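Local atomic coordinates of putative solute-binding component of ABC transporter (Clostridium phytofermentans, PDB entry 4YS6), a protein that probably delivers sugars to an ABC transporter as its extracellular solute-binding component, and here holds beta-D-glucopyranose. Residues K60-E68 / V302-K310; K37-T45 / M88-A99. All coordinates share one frame; numbering follows the deposited sequence.

In the fold
Both contacts belong to the same lobe of a periplasmic-binding-protein fold, the one built on the sheet that contains strands 38-43 and 95-98, and their centres lie about 12 Å apart. Contact 2 pairs those two strands within the sheet; contact 1 joins helices 50-64 and 294-309, which lie over one face of it. The segments alternate along the chain: 60-68 falls between those of contact 2, and 302-310 follows both. They also touch: Glu-68 N and Lys-37 O are 2.9 Å apart, probably a hydrogen bond where strands 68-73 and 38-43 start to pair. Contact 2 runs toward the sugar, with the Pro-44 side chain about 6 Å from the bound glucose.

Contact 1. Residues K60-E68 / V302-K310. With NA (sodium ion), chain E.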
# COMPACT_ATOMS: atom_id res chain seq x y z
N LYS A 60 -10.33 6.28 17.01
CA LYS A 60 -10.13 5.93 18.41
C LYS A 60 -9.07 6.80 19.05
O LYS A 60 -9.28 7.32 20.14
CB LYS A 60 -9.73 4.46 18.56
CG LYS A 60 -9.35 4.08 19.99
CD LYS A 60 -8.86 2.65 20.08
CE LYS A 60 -8.56 2.26 21.52
NZ LYS A 60 -7.44 3.05 22.11
N GLN A 61 -7.93 6.95 18.38
CA GLN A 61 -6.80 7.64 18.98
C GLN A 61 -7.03 9.15 19.00
O GLN A 61 -6.64 9.80 19.95
CB GLN A 61 -5.51 7.28 18.24
CG GLN A 61 -5.18 5.81 18.41
CD GLN A 61 -3.83 5.45 17.86
OE1 GLN A 61 -2.86 6.20 18.04
NE2 GLN A 61 -3.73 4.29 17.23
N LEU A 62 -7.70 9.69 17.99
CA LEU A 62 -8.09 11.11 18.06
C LEU A 62 -9.05 11.39 19.21
O LEU A 62 -8.90 12.38 19.93
CB LEU A 62 -8.73 11.56 16.75
CG LEU A 62 -7.73 11.78 15.62
CD1 LEU A 62 -8.48 11.95 14.32
CD2 LEU A 62 -6.82 13.00 15.88
N LYS A 63 -10.04 10.53 19.40
CA LYS A 63 -10.99 10.75 20.49
C LYS A 63 -10.31 10.63 21.84
O LYS A 63 -10.59 11.43 22.76
CB LYS A 63 -12.17 9.79 20.37
CG LYS A 63 -13.03 10.09 19.17
CD LYS A 63 -14.26 9.20 19.09
CE LYS A 63 -15.14 9.62 17.93
NZ LYS A 63 -16.28 8.70 17.73
N ASP A 64 -9.38 9.69 21.96
CA ASP A 64 -8.60 9.55 23.19
C ASP A 64 -7.77 10.80 23.48
O ASP A 64 -7.52 11.12 24.65
CB ASP A 64 -7.66 8.34 23.11
CG ASP A 64 -8.32 7.05 23.58
OD1 ASP A 64 -9.09 7.09 24.56
OD2 ASP A 64 -8.04 6.00 22.96
N ALA A 65 -7.32 11.47 22.43
CA ALA A 65 -6.51 12.68 22.54
C ALA A 65 -7.37 13.93 22.71
O ALA A 65 -6.84 15.04 22.84
CB ALA A 65 -5.62 12.81 21.32
N GLY A 66 -8.69 13.77 22.70
CA GLY A 66 -9.59 14.88 22.98
C GLY A 66 -10.22 15.56 21.79
O GLY A 66 -10.86 16.60 21.95
N TYR A 67 -10.06 15.00 20.60
CA TYR A 67 -10.66 15.58 19.41
C TYR A 67 -12.02 14.98 19.10
O TYR A 67 -12.35 13.88 19.55
CB TYR A 67 -9.72 15.40 18.22
CG TYR A 67 -8.39 16.04 18.45
CD1 TYR A 67 -8.20 17.40 18.23
CD2 TYR A 67 -7.32 15.30 18.92
CE1 TYR A 67 -6.98 17.98 18.46
CE2 TYR A 67 -6.10 15.88 19.16
CZ TYR A 67 -5.94 17.23 18.92
OH TYR A 67 -4.72 17.82 19.15
N GLU A 68 -12.81 15.75 18.36
CA GLU A 68 -14.01 15.25 17.71
C GLU A 68 -13.59 14.84 16.31
O GLU A 68 -12.62 15.39 15.75
CB GLU A 68 -15.13 16.30 17.67
CG GLU A 68 -15.68 16.70 19.03
CD GLU A 68 -16.53 15.61 19.68
OE1 GLU A 68 -16.66 14.52 19.08
OE2 GLU A 68 -17.07 15.86 20.78
N VAL A 302 -1.58 11.22 15.08
CA VAL A 302 -2.17 11.97 16.18
C VAL A 302 -1.11 12.83 16.87
O VAL A 302 -1.43 13.93 17.31
CB VAL A 302 -2.87 11.03 17.18
CG1 VAL A 302 -3.35 11.79 18.42
CG2 VAL A 302 -4.06 10.35 16.49
N LYS A 303 0.14 12.37 16.94
CA LYS A 303 1.22 13.24 17.44
C LYS A 303 1.38 14.50 16.59
O LYS A 303 1.64 15.61 17.12
CB LYS A 303 2.55 12.49 17.49
CG LYS A 303 2.59 11.41 18.54
CD LYS A 303 3.92 10.70 18.48
CE LYS A 303 3.91 9.45 19.33
NZ LYS A 303 5.20 8.73 19.15
N MSE A 304 1.24 14.36 15.27
CA MSE A 304 1.29 15.51 14.36
C MSE A 304 0.10 16.44 14.58
O MSE A 304 0.26 17.65 14.62
CB MSE A 304 1.34 15.07 12.88
CG MSE A 304 2.54 14.27 12.56
SE MSE A 304 2.29 13.74 10.67
CE MSE A 304 4.12 13.29 10.26
N VAL A 305 -1.09 15.87 14.75
CA VAL A 305 -2.28 16.66 15.00
C VAL A 305 -2.13 17.46 16.30
O VAL A 305 -2.42 18.68 16.36
CB VAL A 305 -3.51 15.75 15.07
CG1 VAL A 305 -4.74 16.54 15.49
CG2 VAL A 305 -3.72 15.11 13.71
N ASP A 306 -1.65 16.79 17.34
CA ASP A 306 -1.40 17.46 18.60
C ASP A 306 -0.39 18.61 18.45
O ASP A 306 -0.55 19.69 19.04
CB ASP A 306 -0.87 16.49 19.65
CG ASP A 306 -1.96 15.69 20.34
OD1 ASP A 306 -3.15 16.04 20.27
OD2 ASP A 306 -1.59 14.69 21.00
N ALA A 307 0.68 18.36 17.70
CA ALA A 307 1.72 19.35 17.53
C ALA A 307 1.13 20.59 16.86
O ALA A 307 1.39 21.73 17.26
CB ALA A 307 2.86 18.79 16.71
N ILE A 308 0.29 20.35 15.86
CA ILE A 308 -0.31 21.43 15.08
C ILE A 308 -1.39 22.17 15.88
O ILE A 308 -1.45 23.41 15.88
CB ILE A 308 -0.92 20.88 13.78
CG1 ILE A 308 0.18 20.37 12.85
CG2 ILE A 308 -1.77 21.92 13.09
CD1 ILE A 308 -0.30 19.44 11.77
N MSE A 309 -2.25 21.42 16.55
CA MSE A 309 -3.45 21.97 17.17
C MSE A 309 -3.22 22.51 18.56
O MSE A 309 -3.80 23.53 18.94
CB MSE A 309 -4.55 20.91 17.19
CG MSE A 309 -4.96 20.45 15.81
SE MSE A 309 -6.18 21.73 15.02
CE MSE A 309 -7.80 21.13 15.96
N LYS A 310 -2.38 21.82 19.33
CA LYS A 310 -2.09 22.21 20.71
C LYS A 310 -0.71 22.84 20.90
O LYS A 310 -0.50 23.57 21.86
CB LYS A 310 -2.19 20.99 21.63
CG LYS A 310 -3.56 20.28 21.60
CD LYS A 310 -3.51 18.99 22.43
CE LYS A 310 -4.78 18.13 22.32
NZ LYS A 310 -4.49 16.66 22.59
NA NA E . 3.18 22.95 16.29
O HOH W 1 3.55 21.98 14.22
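Gln-61 lays its CB against Val-302 CG2, while its NE2 is bonded to the carbonyl of Arg-295. Leu-62 brings CD2 to 3.9 Å from Val-302 CG2, and the same methyl reaches Val-305. Ala-65 sets its CB on the other branch of Val-302, CG1, 3.8 Å away; its carbonyl oxygen accepts Lys-310 NZ at 2.9 Å, in the carbonyl plane. These contacts join the C-terminal ends of helices 50-64 and 294-309 on one face of the sheet in this periplasmic-binding-protein lobe; the axes of 60-64 and 302-309 cross at -36°. On the far side of helix 294-309, Ala-307 O binds a sodium ion at 2.4 Å, together with Gly-312 O. Gly-66 closes the first helix with a Schellman motif. With CG anti to its carbonyl carbon (chi1 -59°), the Tyr-67 ring reaches across to helix 294-309. Val-305 CG1 forms a CH-pi contact over one ring face, 4.0 Å from the centroid, whereas Met-309 CB lies at the edge. Tyr-67 OH donates at 2.6 Å to Asp-306 OD1, which lies in the ring plane and accepts with its anti lone pair. That oxygen also receives Lys-310 NZ, 2.7 Å away and above the carboxylate plane, in a salt bridge.

Contact 2. Residues K37-T45 / M88-A99; sequences KLVGVAMPT and MISNGCKLLVIA
Gly-40 O accepts the N-H of Val-97 at 2.8 Å, one rung of a ladder that pairs strands 38-43 and 95-98 in parallel. Gly-40 N donates in turn to Leu-95 O. Further along, Ala-42 N bonds to Val-97 O and Ala-99 N to Ala-42 O, so Gly-40 and Ala-42 each spend both N-H and carbonyl on strand 95-98 and the residue after it. At the other end Lys-94 N reaches Leu-38 O at 2.8 Å in an almost straight bond, 178° at the hydrogen. Leu-95 N, by contrast, is buried without a partner.

On one face of the sheet Val-39 and Leu-95 run alongside each other in the same direction, with Val-39 CG1 4.1 Å from Leu-95 CD2 and close to Val-97 CG2 as well. On the other, the absence of a side chain at Gly-40 lets two large atoms close on its backbone: Cys-93 SG lies 3.5 Å from Gly-40 N, and selenomethionine Met-88 sets its SE over Gly-40 CA. The Met-88 chain is extended beyond CG (chi2 166°), which carries CE on to Val-41 O and Ala-42 CB. Leu-38 packs CG against Cys-93 SG at 3.6 Å, beside the Schellman turn at Gly-92 that ends helix 78-90. Beyond the ladder, Pro-44 CD rests on Ala-99 CB.

Helix 50-64 links strands 38-43 and 68-73, and helix 78-90 links 68-73 to 95-98, on opposite faces of the sheet: successive right-handed beta-alpha-beta crossovers, as in a Rossmann-like lobe. Strand 38-43 lies between 95-98 and 68-73; Leu-62 of helix 50-64 covers Val-39 and Val-41, while helix 107-115 meets Leu-96 and Ile-98 on the opposite face.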
# COMPACT_ATOMS: atom_id res chain seq x y z
N LYS A 37 -12.18 21.68 17.96
CA LYS A 37 -11.29 20.52 18.02
C LYS A 37 -11.79 19.39 17.11
O LYS A 37 -11.58 18.22 17.40
CB LYS A 37 -11.16 20.01 19.46
CG LYS A 37 -10.22 20.86 20.34
CD LYS A 37 -8.75 20.67 19.96
CE LYS A 37 -7.81 21.48 20.83
NZ LYS A 37 -7.95 22.95 20.61
N LEU A 38 -12.44 19.75 16.01
CA LEU A 38 -12.92 18.79 15.03
C LEU A 38 -11.86 18.49 13.98
O LEU A 38 -11.29 19.39 13.37
CB LEU A 38 -14.18 19.30 14.34
CG LEU A 38 -14.79 18.40 13.27
CD1 LEU A 38 -15.19 17.03 13.81
CD2 LEU A 38 -16.01 19.10 12.66
N VAL A 39 -11.62 17.20 13.77
CA VAL A 39 -10.65 16.73 12.79
C VAL A 39 -11.35 15.87 11.77
O VAL A 39 -12.12 14.96 12.13
CB VAL A 39 -9.54 15.91 13.48
CG1 VAL A 39 -8.55 15.33 12.47
CG2 VAL A 39 -8.84 16.79 14.47
N GLY A 40 -11.10 16.14 10.49
CA GLY A 40 -11.70 15.34 9.43
C GLY A 40 -10.73 14.25 9.02
O GLY A 40 -9.52 14.49 8.92
N VAL A 41 -11.26 13.06 8.78
CA VAL A 41 -10.44 11.93 8.38
C VAL A 41 -11.08 11.30 7.17
O VAL A 41 -12.22 10.80 7.26
CB VAL A 41 -10.30 10.88 9.50
CG1 VAL A 41 -9.36 9.74 9.06
CG2 VAL A 41 -9.78 11.53 10.80
N ALA A 42 -10.38 11.38 6.04
CA ALA A 42 -10.92 10.91 4.77
C ALA A 42 -10.17 9.66 4.31
O ALA A 42 -8.98 9.72 4.02
CB ALA A 42 -10.83 12.00 3.72
N MSE A 43 -10.89 8.54 4.23
CA MSE A 43 -10.29 7.26 3.83
C MSE A 43 -10.82 6.85 2.44
O MSE A 43 -11.91 7.27 2.05
CB MSE A 43 -10.61 6.17 4.86
CG MSE A 43 -10.05 6.43 6.26
SE MSE A 43 -8.15 6.04 6.23
CE MSE A 43 -7.47 7.66 7.04
N PRO A 44 -10.03 6.08 1.68
CA PRO A 44 -10.43 5.84 0.29
C PRO A 44 -11.59 4.88 0.08
O PRO A 44 -12.47 5.19 -0.71
CB PRO A 44 -9.15 5.26 -0.35
CG PRO A 44 -8.35 4.72 0.80
CD PRO A 44 -8.67 5.62 1.96
N THR A 45 -11.60 3.76 0.80
CA THR A 45 -12.60 2.75 0.60
C THR A 45 -12.54 1.75 1.73
O THR A 45 -11.50 1.60 2.35
CB THR A 45 -12.41 2.02 -0.73
OG1 THR A 45 -13.42 1.04 -0.89
CG2 THR A 45 -11.04 1.33 -0.76
N MSE A 88 -16.47 18.26 5.10
CA MSE A 88 -15.70 18.37 6.33
C MSE A 88 -15.34 19.83 6.60
O MSE A 88 -15.45 20.31 7.73
CB MSE A 88 -14.42 17.53 6.27
CG MSE A 88 -14.67 16.07 6.40
SE MSE A 88 -13.09 15.03 5.89
CE MSE A 88 -13.99 13.29 5.87
N ILE A 89 -14.93 20.53 5.56
CA ILE A 89 -14.54 21.92 5.71
C ILE A 89 -15.77 22.74 6.11
O ILE A 89 -15.69 23.63 6.97
CB ILE A 89 -13.91 22.46 4.42
CG1 ILE A 89 -12.61 21.72 4.12
CG2 ILE A 89 -13.66 23.97 4.54
CD1 ILE A 89 -12.01 22.05 2.76
N SER A 90 -16.90 22.44 5.48
CA SER A 90 -18.15 23.16 5.74
C SER A 90 -18.64 22.91 7.16
O SER A 90 -19.24 23.77 7.78
CB SER A 90 -19.22 22.74 4.73
OG SER A 90 -18.83 23.08 3.41
N ASN A 91 -18.38 21.72 7.67
CA ASN A 91 -18.77 21.36 9.03
C ASN A 91 -17.82 21.91 10.08
O ASN A 91 -18.02 21.70 11.27
CB ASN A 91 -18.85 19.85 9.19
CG ASN A 91 -19.95 19.24 8.36
OD1 ASN A 91 -20.92 19.91 8.01
ND2 ASN A 91 -19.80 17.95 8.05
N GLY A 92 -16.77 22.60 9.63
CA GLY A 92 -15.86 23.27 10.54
C GLY A 92 -14.67 22.44 11.01
O GLY A 92 -14.09 22.73 12.06
N CYS A 93 -14.29 21.41 10.25
CA CYS A 93 -13.07 20.68 10.57
C CYS A 93 -11.91 21.67 10.56
O CYS A 93 -11.82 22.53 9.69
CB CYS A 93 -12.82 19.56 9.57
SG CYS A 93 -13.88 18.08 9.80
N LYS A 94 -11.03 21.54 11.55
CA LYS A 94 -9.92 22.46 11.74
C LYS A 94 -8.61 21.92 11.17
O LYS A 94 -7.64 22.65 11.04
CB LYS A 94 -9.73 22.76 13.24
CG LYS A 94 -10.94 23.41 13.90
CD LYS A 94 -11.07 24.86 13.46
CE LYS A 94 -12.30 25.52 14.07
NZ LYS A 94 -13.57 24.98 13.49
N LEU A 95 -8.60 20.64 10.81
CA LEU A 95 -7.44 19.93 10.30
C LEU A 95 -7.98 18.74 9.51
O LEU A 95 -8.99 18.12 9.92
CB LEU A 95 -6.51 19.46 11.43
CG LEU A 95 -5.17 18.80 11.09
CD1 LEU A 95 -4.15 19.06 12.20
CD2 LEU A 95 -5.30 17.28 10.84
N LEU A 96 -7.33 18.42 8.39
CA LEU A 96 -7.72 17.28 7.56
C LEU A 96 -6.63 16.24 7.49
O LEU A 96 -5.48 16.56 7.18
CB LEU A 96 -8.06 17.75 6.15
CG LEU A 96 -9.19 18.77 6.06
CD1 LEU A 96 -9.19 19.45 4.68
CD2 LEU A 96 -10.52 18.09 6.33
N VAL A 97 -7.00 15.00 7.77
CA VAL A 97 -6.15 13.85 7.57
C VAL A 97 -6.70 13.10 6.38
O VAL A 97 -7.83 12.59 6.46
CB VAL A 97 -6.12 12.96 8.80
CG1 VAL A 97 -5.27 11.72 8.52
CG2 VAL A 97 -5.58 13.73 10.00
N ILE A 98 -5.95 13.03 5.28
CA ILE A 98 -6.50 12.52 4.03
C ILE A 98 -5.68 11.41 3.43
O ILE A 98 -4.50 11.60 3.14
CB ILE A 98 -6.63 13.64 2.96
CG1 ILE A 98 -7.56 14.73 3.46
CG2 ILE A 98 -7.13 13.08 1.63
CD1 ILE A 98 -7.54 15.94 2.64
N ALA A 99 -6.32 10.26 3.24
CA ALA A 99 -5.76 9.15 2.50
C ALA A 99 -6.41 9.16 1.11
O ALA A 99 -7.53 8.68 0.94
CB ALA A 99 -5.99 7.85 3.21